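Local coordinates for protein putative peptidase (Parabacteroides merdae, PDB 4L8K) that is a putative serine peptidase of family S41 that probably cleaves peptide bonds in protein or peptide substrates, at residues Arg244-Glu256 and Trp261-Val273. Residues are numbered along the deposited sequence; the frame is centred on the assembly and turned at random.
Sequences RTGGGSGLPFSSE and WSVRFSACPVLDV. With PO4 (phosphate ion), chain E.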
loop_
_atom_site.group_PDB
_atom_site.type_symbol
_atom_site.label_atom_id
_atom_site.label_comp_id
_atom_site.label_asym_id
_atom_site.label_seq_id
_atom_site.Cartn_x
_atom_site.Cartn_y
_atom_site.Cartn_z
ATOM N N ARG A 244 -8.586 -4.126 -3.938
ATOM C CA ARG A 244 -7.535 -4.696 -3.098
ATOM C C ARG A 244 -6.292 -3.795 -3.188
ATOM O O ARG A 244 -5.939 -3.321 -4.282
ATOM C CB ARG A 244 -7.231 -6.144 -3.541
ATOM C CG ARG A 244 -6.172 -6.900 -2.727
ATOM C CD ARG A 244 -6.026 -8.318 -3.279
ATOM N NE ARG A 244 -5.009 -9.143 -2.612
ATOM C CZ ARG A 244 -5.148 -9.723 -1.419
ATOM N NH1 ARG A 244 -6.240 -9.523 -0.695
ATOM N NH2 ARG A 244 -4.181 -10.484 -0.932
ATOM N N THR A 245 -5.651 -3.517 -2.032
ATOM C CA THR A 245 -4.448 -2.694 -2.042
ATOM C C THR A 245 -3.324 -3.468 -2.801
ATOM O O THR A 245 -3.459 -4.678 -3.066
ATOM C CB THR A 245 -3.997 -2.338 -0.616
ATOM O OG1 THR A 245 -3.506 -3.530 -0.014
ATOM C CG2 THR A 245 -5.090 -1.660 0.235
ATOM N N GLY A 246 -2.241 -2.766 -3.123
ATOM C CA GLY A 246 -1.079 -3.347 -3.792
ATOM C C GLY A 246 -0.131 -4.074 -2.862
ATOM O O GLY A 246 0.915 -4.564 -3.300
ATOM N N GLY A 247 -0.482 -4.128 -1.576
ATOM C CA GLY A 247 0.312 -4.804 -0.554
ATOM C C GLY A 247 1.609 -4.128 -0.180
ATOM O O GLY A 247 1.727 -2.900 -0.205
ATOM N N GLY A 248 2.593 -4.943 0.174
ATOM C CA GLY A 248 3.881 -4.425 0.604
ATOM C C GLY A 248 3.828 -3.997 2.061
ATOM O O GLY A 248 2.764 -4.059 2.688
ATOM N N SER A 249 4.957 -3.520 2.599
ATOM C CA SER A 249 5.037 -3.171 4.009
ATOM C C SER A 249 5.643 -1.806 4.314
ATOM O O SER A 249 5.570 -1.375 5.459
ATOM C CB SER A 249 5.847 -4.231 4.748
ATOM O OG SER A 249 7.106 -4.443 4.120
ATOM N N GLY A 250 6.298 -1.167 3.352
ATOM C CA GLY A 250 6.969 0.098 3.641
ATOM C C GLY A 250 8.294 -0.085 4.365
ATOM O O GLY A 250 8.929 0.894 4.769
ATOM N N LEU A 251 8.725 -1.341 4.528
ATOM C CA LEU A 251 9.987 -1.716 5.170
ATOM C C LEU A 251 10.792 -2.558 4.168
ATOM O O LEU A 251 10.674 -3.785 4.153
ATOM C CB LEU A 251 9.753 -2.477 6.494
ATOM C CG LEU A 251 8.929 -1.761 7.562
ATOM C CD1 LEU A 251 8.078 -2.738 8.329
ATOM C CD2 LEU A 251 9.814 -1.013 8.523
ATOM N N PRO A 252 11.587 -1.921 3.285
ATOM C CA PRO A 252 12.327 -2.714 2.279
ATOM C C PRO A 252 13.675 -3.276 2.739
ATOM O O PRO A 252 14.345 -2.737 3.627
ATOM C CB PRO A 252 12.565 -1.708 1.148
ATOM C CG PRO A 252 12.588 -0.366 1.822
ATOM C CD PRO A 252 11.797 -0.464 3.096
ATOM N N PHE A 253 14.059 -4.377 2.094
ATOM C CA PHE A 253 15.361 -5.010 2.157
ATOM C C PHE A 253 16.059 -4.656 0.869
ATOM O O PHE A 253 15.438 -4.619 -0.195
ATOM C CB PHE A 253 15.263 -6.547 2.335
ATOM C CG PHE A 253 16.580 -7.289 2.228
ATOM C CD1 PHE A 253 17.398 -7.453 3.338
ATOM C CD2 PHE A 253 17.039 -7.754 0.998
ATOM C CE1 PHE A 253 18.628 -8.110 3.232
ATOM C CE2 PHE A 253 18.281 -8.402 0.889
ATOM C CZ PHE A 253 19.068 -8.569 2.006
ATOM N N SER A 254 17.335 -4.365 0.955
ATOM C CA SER A 254 18.159 -4.081 -0.197
ATOM C C SER A 254 19.553 -4.599 0.040
ATOM O O SER A 254 20.061 -4.478 1.156
ATOM C CB SER A 254 18.180 -2.598 -0.511
ATOM O OG SER A 254 18.346 -2.468 -1.915
ATOM N N SER A 255 20.151 -5.232 -0.990
ATOM C CA SER A 255 21.508 -5.764 -0.954
ATOM C C SER A 255 22.154 -5.568 -2.313
ATOM O O SER A 255 21.471 -5.611 -3.338
ATOM C CB SER A 255 21.497 -7.244 -0.586
ATOM O OG SER A 255 22.818 -7.704 -0.353
ATOM N N GLU A 256 23.463 -5.356 -2.322
ATOM C CA GLU A 256 24.217 -5.212 -3.560
ATOM C C GLU A 256 24.760 -6.562 -4.033
ATOM O O GLU A 256 25.067 -7.433 -3.216
ATOM C CB GLU A 256 25.380 -4.234 -3.354
ATOM C CG GLU A 256 25.306 -3.008 -4.236
ATOM C CD GLU A 256 26.464 -2.055 -4.044
ATOM O OE1 GLU A 256 27.621 -2.459 -4.308
ATOM O OE2 GLU A 256 26.213 -0.896 -3.641
ATOM N N TRP A 261 25.051 -4.184 -8.943
ATOM C CA TRP A 261 23.597 -4.090 -9.071
ATOM C C TRP A 261 22.988 -4.301 -7.705
ATOM O O TRP A 261 23.653 -4.838 -6.815
ATOM C CB TRP A 261 23.016 -5.134 -10.048
ATOM C CG TRP A 261 23.541 -5.122 -11.451
ATOM C CD1 TRP A 261 24.297 -4.154 -12.047
ATOM C CD2 TRP A 261 23.355 -6.148 -12.433
ATOM N NE1 TRP A 261 24.605 -4.521 -13.335
ATOM C CE2 TRP A 261 24.043 -5.745 -13.599
ATOM C CE3 TRP A 261 22.715 -7.399 -12.426
ATOM C CZ2 TRP A 261 24.070 -6.530 -14.768
ATOM C CZ3 TRP A 261 22.754 -8.177 -13.577
ATOM C CH2 TRP A 261 23.437 -7.746 -14.723
ATOM N N SER A 262 21.736 -3.927 -7.531
ATOM C CA SER A 262 21.134 -4.188 -6.248
ATOM C C SER A 262 19.793 -4.909 -6.431
ATOM O O SER A 262 19.177 -4.820 -7.484
ATOM C CB SER A 262 21.009 -2.907 -5.425
ATOM O OG SER A 262 19.945 -2.098 -5.887
ATOM N N VAL A 263 19.420 -5.715 -5.439
ATOM C CA VAL A 263 18.143 -6.424 -5.384
ATOM C C VAL A 263 17.369 -5.877 -4.181
ATOM O O VAL A 263 17.953 -5.665 -3.124
ATOM C CB VAL A 263 18.285 -7.967 -5.339
ATOM C CG1 VAL A 263 19.126 -8.445 -4.142
ATOM C CG2 VAL A 263 16.917 -8.649 -5.373
ATOM N N ARG A 264 16.076 -5.614 -4.357
ATOM C CA ARG A 264 15.215 -5.118 -3.287
ATOM C C ARG A 264 13.924 -5.931 -3.262
ATOM O O ARG A 264 13.496 -6.456 -4.306
ATOM C CB ARG A 264 14.917 -3.597 -3.424
ATOM C CG ARG A 264 14.108 -3.182 -4.659
ATOM C CD ARG A 264 12.596 -3.134 -4.431
ATOM N NE ARG A 264 12.173 -2.002 -3.598
ATOM C CZ ARG A 264 11.168 -2.037 -2.720
ATOM N NH1 ARG A 264 10.469 -3.157 -2.537
ATOM N NH2 ARG A 264 10.845 -0.950 -2.029
ATOM N N PHE A 265 13.328 -6.025 -2.054
ATOM C CA PHE A 265 12.065 -6.687 -1.744
ATOM C C PHE A 265 11.645 -6.306 -0.304
ATOM O O PHE A 265 12.384 -5.584 0.380
ATOM C CB PHE A 265 12.148 -8.221 -1.944
ATOM C CG PHE A 265 13.402 -8.918 -1.466
ATOM C CD1 PHE A 265 13.502 -9.386 -0.158
ATOM C CD2 PHE A 265 14.447 -9.194 -2.348
ATOM C CE1 PHE A 265 14.624 -10.116 0.259
ATOM C CE2 PHE A 265 15.594 -9.864 -1.915
ATOM C CZ PHE A 265 15.658 -10.359 -0.626
ATOM N N SER A 266 10.460 -6.752 0.147
ATOM C CA SER A 266 9.999 -6.466 1.512
ATOM C C SER A 266 10.885 -7.194 2.517
ATOM O O SER A 266 11.180 -8.380 2.337
ATOM C CB SER A 266 8.546 -6.869 1.678
ATOM O OG SER A 266 7.781 -6.138 0.741
ATOM N N ALA A 267 11.371 -6.458 3.522
ATOM C CA ALA A 267 12.296 -6.996 4.516
ATOM C C ALA A 267 11.617 -7.784 5.602
ATOM O O ALA A 267 12.226 -8.723 6.146
ATOM C CB ALA A 267 13.086 -5.865 5.165
ATOM N N CYS A 268 10.390 -7.389 5.975
ATOM C CA CYS A 268 9.707 -8.022 7.101
ATOM C C CYS A 268 8.236 -8.335 6.808
ATOM O O CYS A 268 7.512 -7.442 6.370
ATOM C CB CYS A 268 9.811 -7.139 8.346
ATOM S SG CYS A 268 11.422 -6.349 8.596
ATOM N N PRO A 269 7.731 -9.544 7.165
ATOM C CA PRO A 269 6.281 -9.771 7.053
ATOM C C PRO A 269 5.517 -8.908 8.092
ATOM O O PRO A 269 5.903 -8.839 9.263
ATOM C CB PRO A 269 6.110 -11.266 7.373
ATOM C CG PRO A 269 7.473 -11.834 7.414
ATOM C CD PRO A 269 8.407 -10.724 7.737
ATOM N N VAL A 270 4.467 -8.219 7.641
ATOM C CA VAL A 270 3.572 -7.436 8.488
ATOM C C VAL A 270 2.284 -8.252 8.585
ATOM O O VAL A 270 1.758 -8.699 7.556
ATOM C CB VAL A 270 3.343 -5.981 7.992
ATOM C CG1 VAL A 270 2.156 -5.325 8.697
ATOM C CG2 VAL A 270 4.600 -5.135 8.173
ATOM N N LEU A 271 1.818 -8.497 9.826
ATOM C CA LEU A 271 0.619 -9.276 10.060
ATOM C C LEU A 271 -0.486 -8.417 10.629
ATOM O O LEU A 271 -0.222 -7.477 11.379
ATOM C CB LEU A 271 0.896 -10.469 11.014
ATOM C CG LEU A 271 2.183 -11.279 10.799
ATOM C CD1 LEU A 271 2.394 -12.253 11.912
ATOM C CD2 LEU A 271 2.169 -11.994 9.464
ATOM N N ASP A 272 -1.742 -8.776 10.321
ATOM C CA ASP A 272 -2.879 -8.076 10.891
ATOM C C ASP A 272 -3.130 -8.592 12.348
ATOM O O ASP A 272 -2.356 -9.410 12.850
ATOM C CB ASP A 272 -4.125 -8.209 9.979
ATOM C CG ASP A 272 -4.648 -9.613 9.717
ATOM O OD1 ASP A 272 -4.392 -10.521 10.555
ATOM O OD2 ASP A 272 -5.364 -9.793 8.713
ATOM N N VAL A 273 -4.205 -8.123 13.018
ATOM C CA VAL A 273 -4.526 -8.519 14.394
ATOM C C VAL A 273 -4.887 -10.037 14.494
ATOM O O VAL A 273 -4.867 -10.595 15.586
ATOM C CB VAL A 273 -5.620 -7.633 15.046
ATOM C CG1 VAL A 273 -5.115 -6.206 15.236
ATOM C CG2 VAL A 273 -6.935 -7.662 14.242
HETATM P P PO4 E . 7.990 -2.519 0.340
HETATM O O1 PO4 E . 8.545 -3.648 1.189
HETATM O O2 PO4 E . 6.499 -2.275 0.738
HETATM O O3 PO4 E . 8.832 -1.240 0.586
HETATM O O4 PO4 E . 8.045 -2.933 -1.149
#
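Phe253 and Phe265 are a hydrogen-bonded antiparallel pair whose side chains lie side by side on one face of the sheet, pointing the same way. The ring planes, 26° apart, are slid along each other with centroids 4.9 Å apart, so overlap is slight: Phe253 CD2 lies over one face of the Phe265 ring, 3.4 Å from its CZ. Phe265 reaches this place because its CG is tucked between backbone N and carbonyl carbon (chi1 42°), whereas Phe253 swings CG anti to its N. Ala267 CB meets Phe253 CB at 3.6 Å, and from helix 8-22 Ile18 touches Phe253 and Met19 touches Phe265. With only a methyl group at Phe265, as in alanine, the Phe253 ring would probably lose its aromatic neighbour and gain a gap beside CD2, held then mainly by helix 8-22 and Ala267.

Strands 252-256 and 262-266 form a beta hairpin within the S41 peptidase family region; strand 70-72 adds the third strand of an antiparallel sheet, with 262-266 in the middle. Phe253 N donates to Phe265 O almost straight at 2.7 Å, and Ser255 and Val263 exchange a second pair of backbone bonds.

On the opposite face of the hairpin, Arg264 bends at chi2 and chi3 to bring its guanidinium edge-on to a phosphate, probably from the crystallisation liquor. NH1 bonds O4 at 2.8 Å and NH2 weakly holds O3, while Pro252 CB lies over one guanidinium face. The preceding loop grips the anion too: Ser249 N and Gly250 N both donate to O2, the latter nearly straight at 2.8 Å. Ser266 OG lies 2.6 Å from O1, and His68 and Ser223 are further partners. Beyond the anion, Leu251 O accepts from Ala267 N, and Ser249 CB rests against Val270 CG2 at 3.8 Å.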